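Local coordinates for protein beta-1,4-galactanase (Thielavia heterothallica, PDB 1HJS) that hydrolyses the beta-1,4-galactosidic linkages of type I arabinogalactans, as a family 53 glycoside hydrolase of clan GH-A with a TIM-barrel fold, at residues Y61-A66 and Q121-Q126; D115-L120 and W162-S167. All blocks are in the same frame, centred on the assembly; numbering follows the deposited sequence.

Contact 1 (Y61-A66 and Q121-Q126)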
ATOM      1  N   TYR A  61       3.384   9.246  14.628  1.00 13.58           N
ATOM      2  CA  TYR A  61       2.714   9.956  13.545  1.00 12.90           C
ATOM      3  C   TYR A  61       1.533   9.123  13.065  1.00 12.56           C
ATOM      4  O   TYR A  61       0.432   9.632  12.867  1.00 12.21           O
ATOM      5  CB  TYR A  61       3.711  10.184  12.402  1.00 13.08           C
ATOM      6  CG  TYR A  61       3.140  10.835  11.160  1.00 12.37           C
ATOM      7  CD1 TYR A  61       2.411  10.098  10.227  1.00 11.69           C
ATOM      8  CD2 TYR A  61       3.353  12.191  10.907  1.00 12.29           C
ATOM      9  CE1 TYR A  61       1.909  10.699   9.064  1.00 11.19           C
ATOM     10  CE2 TYR A  61       2.858  12.799   9.756  1.00 11.79           C
ATOM     11  CZ  TYR A  61       2.138  12.053   8.840  1.00 11.38           C
ATOM     12  OH  TYR A  61       1.639  12.670   7.711  1.00 10.09           O
ATOM     13  N   ASN A  62       1.768   7.827  12.897  1.00 12.19           N
ATOM     14  CA  ASN A  62       0.736   6.911  12.433  1.00 11.80           C
ATOM     15  C   ASN A  62      -0.384   6.661  13.436  1.00 12.03           C
ATOM     16  O   ASN A  62      -1.539   6.491  13.051  1.00 11.52           O
ATOM     17  CB  ASN A  62       1.380   5.595  12.018  1.00 12.03           C
ATOM     18  CG  ASN A  62       1.875   5.633  10.594  1.00 11.89           C
ATOM     19  OD1 ASN A  62       1.084   5.555   9.656  1.00 12.85           O
ATOM     20  ND2 ASN A  62       3.186   5.780  10.421  1.00 10.97           N
ATOM     21  N   ILE A  63      -0.050   6.626  14.720  1.00 12.60           N
ATOM     22  CA  ILE A  63      -1.081   6.415  15.727  1.00 13.01           C
ATOM     23  C   ILE A  63      -1.988   7.641  15.754  1.00 12.72           C
ATOM     24  O   ILE A  63      -3.206   7.525  15.874  1.00 13.14           O
ATOM     25  CB  ILE A  63      -0.457   6.166  17.126  1.00 13.74           C
ATOM     26  CG1 ILE A  63       0.149   4.759  17.158  1.00 14.00           C
ATOM     27  CG2 ILE A  63      -1.520   6.323  18.220  1.00 14.06           C
ATOM     28  CD1 ILE A  63       0.937   4.442  18.410  1.00 14.30           C
ATOM     29  N   ALA A  64      -1.395   8.820  15.610  1.00 13.02           N
ATOM     30  CA  ALA A  64      -2.177  10.053  15.619  1.00 12.51           C
ATOM     31  C   ALA A  64      -3.207  10.085  14.485  1.00 12.72           C
ATOM     32  O   ALA A  64      -4.383  10.378  14.721  1.00 11.97           O
ATOM     33  CB  ALA A  64      -1.256  11.263  15.530  1.00 12.66           C
ATOM     34  N   ILE A  65      -2.786   9.787  13.257  1.00 11.61           N
ATOM     35  CA  ILE A  65      -3.748   9.819  12.161  1.00 11.67           C
ATOM     36  C   ILE A  65      -4.660   8.597  12.155  1.00 11.63           C
ATOM     37  O   ILE A  65      -5.790   8.672  11.679  1.00 11.31           O
ATOM     38  CB  ILE A  65      -3.065   9.995  10.781  1.00 11.46           C
ATOM     39  CG1 ILE A  65      -2.106   8.839  10.488  1.00 12.13           C
ATOM     40  CG2 ILE A  65      -2.307  11.317  10.755  1.00 11.37           C
ATOM     41  CD1 ILE A  65      -1.487   8.922   9.093  1.00 11.69           C
ATOM     42  N   ALA A  66      -4.185   7.480  12.701  1.00 11.76           N
ATOM     43  CA  ALA A  66      -5.017   6.279  12.770  1.00 12.08           C
ATOM     44  C   ALA A  66      -6.220   6.558  13.677  1.00 12.79           C
ATOM     45  O   ALA A  66      -7.331   6.106  13.402  1.00 12.45           O
ATOM     46  CB  ALA A  66      -4.216   5.100  13.308  1.00 11.74           C
ATOM     47  N   GLN A 121      -2.370  -1.462  19.604  1.00 14.83           N
ATOM     48  CA  GLN A 121      -3.454  -2.011  20.411  1.00 15.69           C
ATOM     49  C   GLN A 121      -3.728  -1.105  21.613  1.00 15.81           C
ATOM     50  O   GLN A 121      -4.882  -0.784  21.911  1.00 15.20           O
ATOM     51  CB  GLN A 121      -3.078  -3.418  20.891  1.00 16.51           C
ATOM     52  CG  GLN A 121      -4.021  -4.038  21.924  1.00 17.86           C
ATOM     53  CD  GLN A 121      -5.450  -4.173  21.435  1.00 18.36           C
ATOM     54  OE1 GLN A 121      -5.699  -4.370  20.245  1.00 18.22           O
ATOM     55  NE2 GLN A 121      -6.399  -4.084  22.363  1.00 18.82           N
ATOM     56  N   ASN A 122      -2.663  -0.691  22.295  1.00 15.59           N
ATOM     57  CA  ASN A 122      -2.793   0.165  23.470  1.00 16.68           C
ATOM     58  C   ASN A 122      -3.378   1.535  23.162  1.00 16.80           C
ATOM     59  O   ASN A 122      -3.883   2.218  24.058  1.00 16.39           O
ATOM     60  CB  ASN A 122      -1.438   0.323  24.164  1.00 17.62           C
ATOM     61  CG  ASN A 122      -0.942  -0.977  24.764  1.00 18.90           C
ATOM     62  OD1 ASN A 122      -1.719  -1.907  24.979  1.00 20.20           O
ATOM     63  ND2 ASN A 122       0.352  -1.041  25.053  1.00 20.26           N
ATOM     64  N   ALA A 123      -3.304   1.933  21.898  1.00 16.60           N
ATOM     65  CA  ALA A 123      -3.845   3.215  21.465  1.00 16.67           C
ATOM     66  C   ALA A 123      -5.254   3.018  20.908  1.00 16.44           C
ATOM     67  O   ALA A 123      -5.860   3.954  20.388  1.00 16.22           O
ATOM     68  CB  ALA A 123      -2.945   3.835  20.406  1.00 16.86           C
ATOM     69  N   GLY A 124      -5.767   1.794  21.021  1.00 15.93           N
ATOM     70  CA  GLY A 124      -7.102   1.496  20.532  1.00 15.74           C
ATOM     71  C   GLY A 124      -7.179   1.331  19.023  1.00 15.33           C
ATOM     72  O   GLY A 124      -8.257   1.432  18.429  1.00 15.18           O
ATOM     73  N   ILE A 125      -6.033   1.073  18.400  1.00 14.45           N
ATOM     74  CA  ILE A 125      -5.986   0.900  16.953  1.00 14.03           C
ATOM     75  C   ILE A 125      -5.747  -0.556  16.560  1.00 13.83           C
ATOM     76  O   ILE A 125      -4.684  -1.111  16.830  1.00 13.58           O
ATOM     77  CB  ILE A 125      -4.862   1.762  16.320  1.00 13.71           C
ATOM     78  CG1 ILE A 125      -5.062   3.239  16.680  1.00 13.63           C
ATOM     79  CG2 ILE A 125      -4.842   1.571  14.807  1.00 13.80           C
ATOM     80  CD1 ILE A 125      -6.380   3.821  16.208  1.00 13.91           C
ATOM     81  N   GLN A 126      -6.748  -1.173  15.940  1.00 13.81           N
ATOM     82  CA  GLN A 126      -6.626  -2.545  15.470  1.00 13.49           C
ATOM     83  C   GLN A 126      -6.720  -2.506  13.951  1.00 13.32           C
ATOM     84  O   GLN A 126      -7.809  -2.572  13.383  1.00 12.44           O
ATOM     85  CB  GLN A 126      -7.748  -3.433  16.023  1.00 14.40           C
ATOM     86  CG  GLN A 126      -7.698  -3.684  17.523  1.00 14.78           C
ATOM     87  CD  GLN A 126      -8.310  -2.551  18.328  1.00 15.34           C
ATOM     88  OE1 GLN A 126      -9.333  -1.984  17.940  1.00 14.66           O
ATOM     89  NE2 GLN A 126      -7.697  -2.228  19.462  1.00 15.01           N
TER
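I125 and A66 meet at the buried end of this contact, I63 and A123 at the partly exposed end, and the side-chain contacts are all aliphatic. The A66 methyl points at I125 and is met by both branches of that side chain: CD1 of I125 comes within 3.8 Å of A66 CB, and CG2 of I125 within 3.9 Å of the same methyl. The one backbone surface touched is the A66 carbonyl, with I125 CD1 3.7 Å from its carbon. CG1, anti to the carbonyl carbon of I125 (chi1 -57°), carries the side chain toward helix 59-71, and chi2 of -60° turns CD1 out of the extended line and lays it against the A66 carbonyl.

I63 splits its two branches between different neighbours. The A123 methyl points at CG2 of I63, which meets it obliquely, 3.6 Å from I63 CG2 to A123 CB, while the CG1 arm runs to L120 in the last turns of helix 102-122. A123 and I125 can face helix 59-71 together because helix 102-122 ends here in a Schellman motif. G124, with phi 77°, is its C-prime residue, and G124 N bonds to Q121 O at 2.9 Å. Behind the turn, Q126 NE2 donates to Q121 OE1, approaching from above the carbonyl plane.

No hydrogen bond or charge pair joins 61-66 to 121-126, so these two segments fit by van der Waals contact alone; a polar tie nearby comes from K70, further along helix 59-71, whose NZ donates to G124 O.

Contact 2 (D115-L120 and W162-S167)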
ATOM      1  N   ASP A 115       6.319  -5.044  19.263  1.00 14.87           N
ATOM      2  CA  ASP A 115       6.237  -3.789  20.000  1.00 15.08           C
ATOM      3  C   ASP A 115       5.275  -2.808  19.333  1.00 14.94           C
ATOM      4  O   ASP A 115       4.405  -2.238  19.988  1.00 13.46           O
ATOM      5  CB  ASP A 115       7.626  -3.155  20.100  1.00 17.01           C
ATOM      6  CG  ASP A 115       7.599  -1.804  20.788  1.00 19.18           C
ATOM      7  OD1 ASP A 115       7.362  -1.768  22.015  1.00 20.23           O
ATOM      8  OD2 ASP A 115       7.806  -0.777  20.097  1.00 19.74           O
ATOM      9  N   ALA A 116       5.439  -2.612  18.026  1.00 14.19           N
ATOM     10  CA  ALA A 116       4.574  -1.701  17.285  1.00 13.93           C
ATOM     11  C   ALA A 116       3.115  -2.143  17.380  1.00 13.44           C
ATOM     12  O   ALA A 116       2.229  -1.326  17.611  1.00 12.89           O
ATOM     13  CB  ALA A 116       5.011  -1.638  15.825  1.00 14.04           C
ATOM     14  N   ALA A 117       2.876  -3.439  17.196  1.00 13.89           N
ATOM     15  CA  ALA A 117       1.522  -3.985  17.262  1.00 14.22           C
ATOM     16  C   ALA A 117       0.891  -3.732  18.628  1.00 14.35           C
ATOM     17  O   ALA A 117      -0.277  -3.349  18.716  1.00 13.54           O
ATOM     18  CB  ALA A 117       1.540  -5.484  16.966  1.00 13.91           C
ATOM     19  N   ASN A 118       1.659  -3.956  19.690  1.00 14.85           N
ATOM     20  CA  ASN A 118       1.148  -3.737  21.042  1.00 15.88           C
ATOM     21  C   ASN A 118       0.851  -2.264  21.290  1.00 16.02           C
ATOM     22  O   ASN A 118      -0.134  -1.923  21.943  1.00 16.28           O
ATOM     23  CB  ASN A 118       2.145  -4.246  22.090  1.00 16.58           C
ATOM     24  CG  ASN A 118       2.241  -5.759  22.117  1.00 16.95           C
ATOM     25  OD1 ASN A 118       1.289  -6.457  21.771  1.00 18.28           O
ATOM     26  ND2 ASN A 118       3.387  -6.273  22.548  1.00 17.54           N
ATOM     27  N   LYS A 119       1.705  -1.387  20.769  1.00 16.05           N
ATOM     28  CA  LYS A 119       1.497   0.047  20.950  1.00 15.96           C
ATOM     29  C   LYS A 119       0.248   0.494  20.209  1.00 15.16           C
ATOM     30  O   LYS A 119      -0.473   1.375  20.671  1.00 14.36           O
ATOM     31  CB  LYS A 119       2.721   0.832  20.478  1.00 16.88           C
ATOM     32  CG  LYS A 119       3.913   0.678  21.412  1.00 18.74           C
ATOM     33  CD  LYS A 119       5.142   1.420  20.912  1.00 20.40           C
ATOM     34  CE  LYS A 119       6.307   1.256  21.885  1.00 21.22           C
ATOM     35  NZ  LYS A 119       7.581   1.782  21.321  1.00 21.40           N
ATOM     36  N   LEU A 120      -0.010  -0.118  19.059  1.00 14.71           N
ATOM     37  CA  LEU A 120      -1.206   0.214  18.292  1.00 14.52           C
ATOM     38  C   LEU A 120      -2.425  -0.233  19.101  1.00 14.98           C
ATOM     39  O   LEU A 120      -3.387   0.522  19.268  1.00 14.91           O
ATOM     40  CB  LEU A 120      -1.181  -0.497  16.936  1.00 13.99           C
ATOM     41  CG  LEU A 120      -0.230   0.127  15.908  1.00 14.08           C
ATOM     42  CD1 LEU A 120      -0.003  -0.830  14.743  1.00 14.07           C
ATOM     43  CD2 LEU A 120      -0.822   1.443  15.418  1.00 14.18           C
ATOM     44  N   TRP A 162       4.881 -13.534  12.931  1.00 16.23           N
ATOM     45  CA  TRP A 162       4.616 -13.937  14.303  1.00 16.80           C
ATOM     46  C   TRP A 162       4.733 -12.802  15.306  1.00 16.58           C
ATOM     47  O   TRP A 162       4.244 -12.910  16.424  1.00 16.57           O
ATOM     48  CB  TRP A 162       5.489 -15.131  14.686  1.00 17.57           C
ATOM     49  CG  TRP A 162       4.907 -16.372  14.102  1.00 19.20           C
ATOM     50  CD1 TRP A 162       5.127 -16.876  12.851  1.00 19.38           C
ATOM     51  CD2 TRP A 162       3.874 -17.179  14.682  1.00 19.58           C
ATOM     52  NE1 TRP A 162       4.287 -17.942  12.612  1.00 19.41           N
ATOM     53  CE2 TRP A 162       3.509 -18.148  13.719  1.00 19.92           C
ATOM     54  CE3 TRP A 162       3.218 -17.172  15.920  1.00 20.24           C
ATOM     55  CZ2 TRP A 162       2.516 -19.103  13.958  1.00 20.26           C
ATOM     56  CZ3 TRP A 162       2.229 -18.120  16.157  1.00 20.32           C
ATOM     57  CH2 TRP A 162       1.888 -19.072  15.178  1.00 20.48           C
ATOM     58  N   GLY A 163       5.369 -11.710  14.901  1.00 16.35           N
ATOM     59  CA  GLY A 163       5.456 -10.559  15.781  1.00 16.24           C
ATOM     60  C   GLY A 163       4.036 -10.024  15.889  1.00 15.99           C
ATOM     61  O   GLY A 163       3.630  -9.483  16.918  1.00 16.29           O
ATOM     62  N   ILE A 164       3.274 -10.189  14.812  1.00 15.55           N
ATOM     63  CA  ILE A 164       1.880  -9.752  14.772  1.00 15.40           C
ATOM     64  C   ILE A 164       1.013 -10.758  15.528  1.00 15.84           C
ATOM     65  O   ILE A 164       0.216 -10.384  16.394  1.00 15.67           O
ATOM     66  CB  ILE A 164       1.349  -9.668  13.320  1.00 15.42           C
ATOM     67  CG1 ILE A 164       2.114  -8.595  12.539  1.00 15.24           C
ATOM     68  CG2 ILE A 164      -0.143  -9.360  13.324  1.00 14.97           C
ATOM     69  CD1 ILE A 164       1.974  -7.209  13.120  1.00 17.09           C
ATOM     70  N   LYS A 165       1.177 -12.034  15.188  1.00 15.35           N
ATOM     71  CA  LYS A 165       0.410 -13.107  15.812  1.00 16.05           C
ATOM     72  C   LYS A 165       0.581 -13.203  17.331  1.00 16.49           C
ATOM     73  O   LYS A 165      -0.352 -13.590  18.037  1.00 16.49           O
ATOM     74  CB  LYS A 165       0.768 -14.445  15.159  1.00 16.42           C
ATOM     75  CG  LYS A 165       0.324 -14.549  13.697  1.00 17.47           C
ATOM     76  CD  LYS A 165       0.858 -15.814  13.037  1.00 17.68           C
ATOM     77  CE  LYS A 165       0.495 -15.871  11.563  1.00 18.69           C
ATOM     78  NZ  LYS A 165      -0.977 -16.016  11.336  1.00 19.44           N
ATOM     79  N   ASP A 166       1.763 -12.857  17.835  1.00 16.13           N
ATOM     80  CA  ASP A 166       2.007 -12.916  19.278  1.00 16.69           C
ATOM     81  C   ASP A 166       1.644 -11.619  19.994  1.00 16.36           C
ATOM     82  O   ASP A 166       1.778 -11.526  21.214  1.00 16.12           O
ATOM     83  CB  ASP A 166       3.478 -13.236  19.575  1.00 16.48           C
ATOM     84  CG  ASP A 166       3.863 -14.656  19.192  1.00 17.13           C
ATOM     85  OD1 ASP A 166       2.963 -15.502  19.019  1.00 17.71           O
ATOM     86  OD2 ASP A 166       5.075 -14.931  19.079  1.00 16.91           O
ATOM     87  N   SER A 167       1.182 -10.624  19.242  1.00 16.31           N
ATOM     88  CA  SER A 167       0.827  -9.333  19.829  1.00 16.06           C
ATOM     89  C   SER A 167      -0.537  -9.350  20.502  1.00 15.80           C
ATOM     90  O   SER A 167      -1.286 -10.324  20.398  1.00 15.68           O
ATOM     91  CB  SER A 167       0.832  -8.240  18.759  1.00 15.83           C
ATOM     92  OG  SER A 167      -0.314  -8.345  17.936  1.00 17.07           O
TER
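A small-residue contact between consecutive helices of the TIM barrel's outer layer, this one sets helix 102-122 against the C-terminal end of helix 150-165 and the turn that follows it. The backbones come close, with 5.7 Å between the CA atoms of N118 and S167, because alanine and serine are what face each other. The A117 methyl points at S167, and CB of A117 lies 3.4 Å from CB of S167, tighter than a usual carbon-carbon contact. On the inner side, the same methyl is approached by the delta methyl of I164, A117 CB to I164 CD1 being 4.2 Å. The I164 side chain sets out away from helix 102-122, but chi2 of -61° bends CD1 back toward A117; I164 also packs on I175 of strand 174-179.

N118 sets its amide oxygen against CA and CB of S167, with N118 OD1 3.5 Å from S167 CA. That oxygen accepts a hydrogen bond from the backbone N of S168, so N118 ties the chain leaving the turn to helix 102-122.

The hydroxyl of S167 turns back to the last turn of helix 150-165 for its hydrogen bond. An alanine here, lacking the hydroxyl, would probably leave the carbonyl of I164 with one donor fewer and the turn less firmly pinned. That carbonyl takes both S167 N and the hydroxyl, and S167 OG reaches I164 O at 2.6 Å, in the carbonyl plane on a lone pair.

Contacts 1 and 2 share helix 102-122 and lie about 12 Å apart, centre to centre. Together they seat this helix against its predecessor, 59-71, and its successor, 150-165, in the ring of helices around the barrel. L120 lies in segment 115-120 but serves contact 1: its carbonyl oxygen accepts a probable hydrogen bond from I125 N (2.8 Å), part of the Schellman ending, and its CD2 packs 3.9 Å from I63 CG1. A PEG, probably from the crystallisation liquor, lies about 3 Å from the I63 side chain. Both contacts sit about 18 and 19 Å from the chain's centre, away from the probable catalytic pair, E135 as proton donor and E245 as nucleophile.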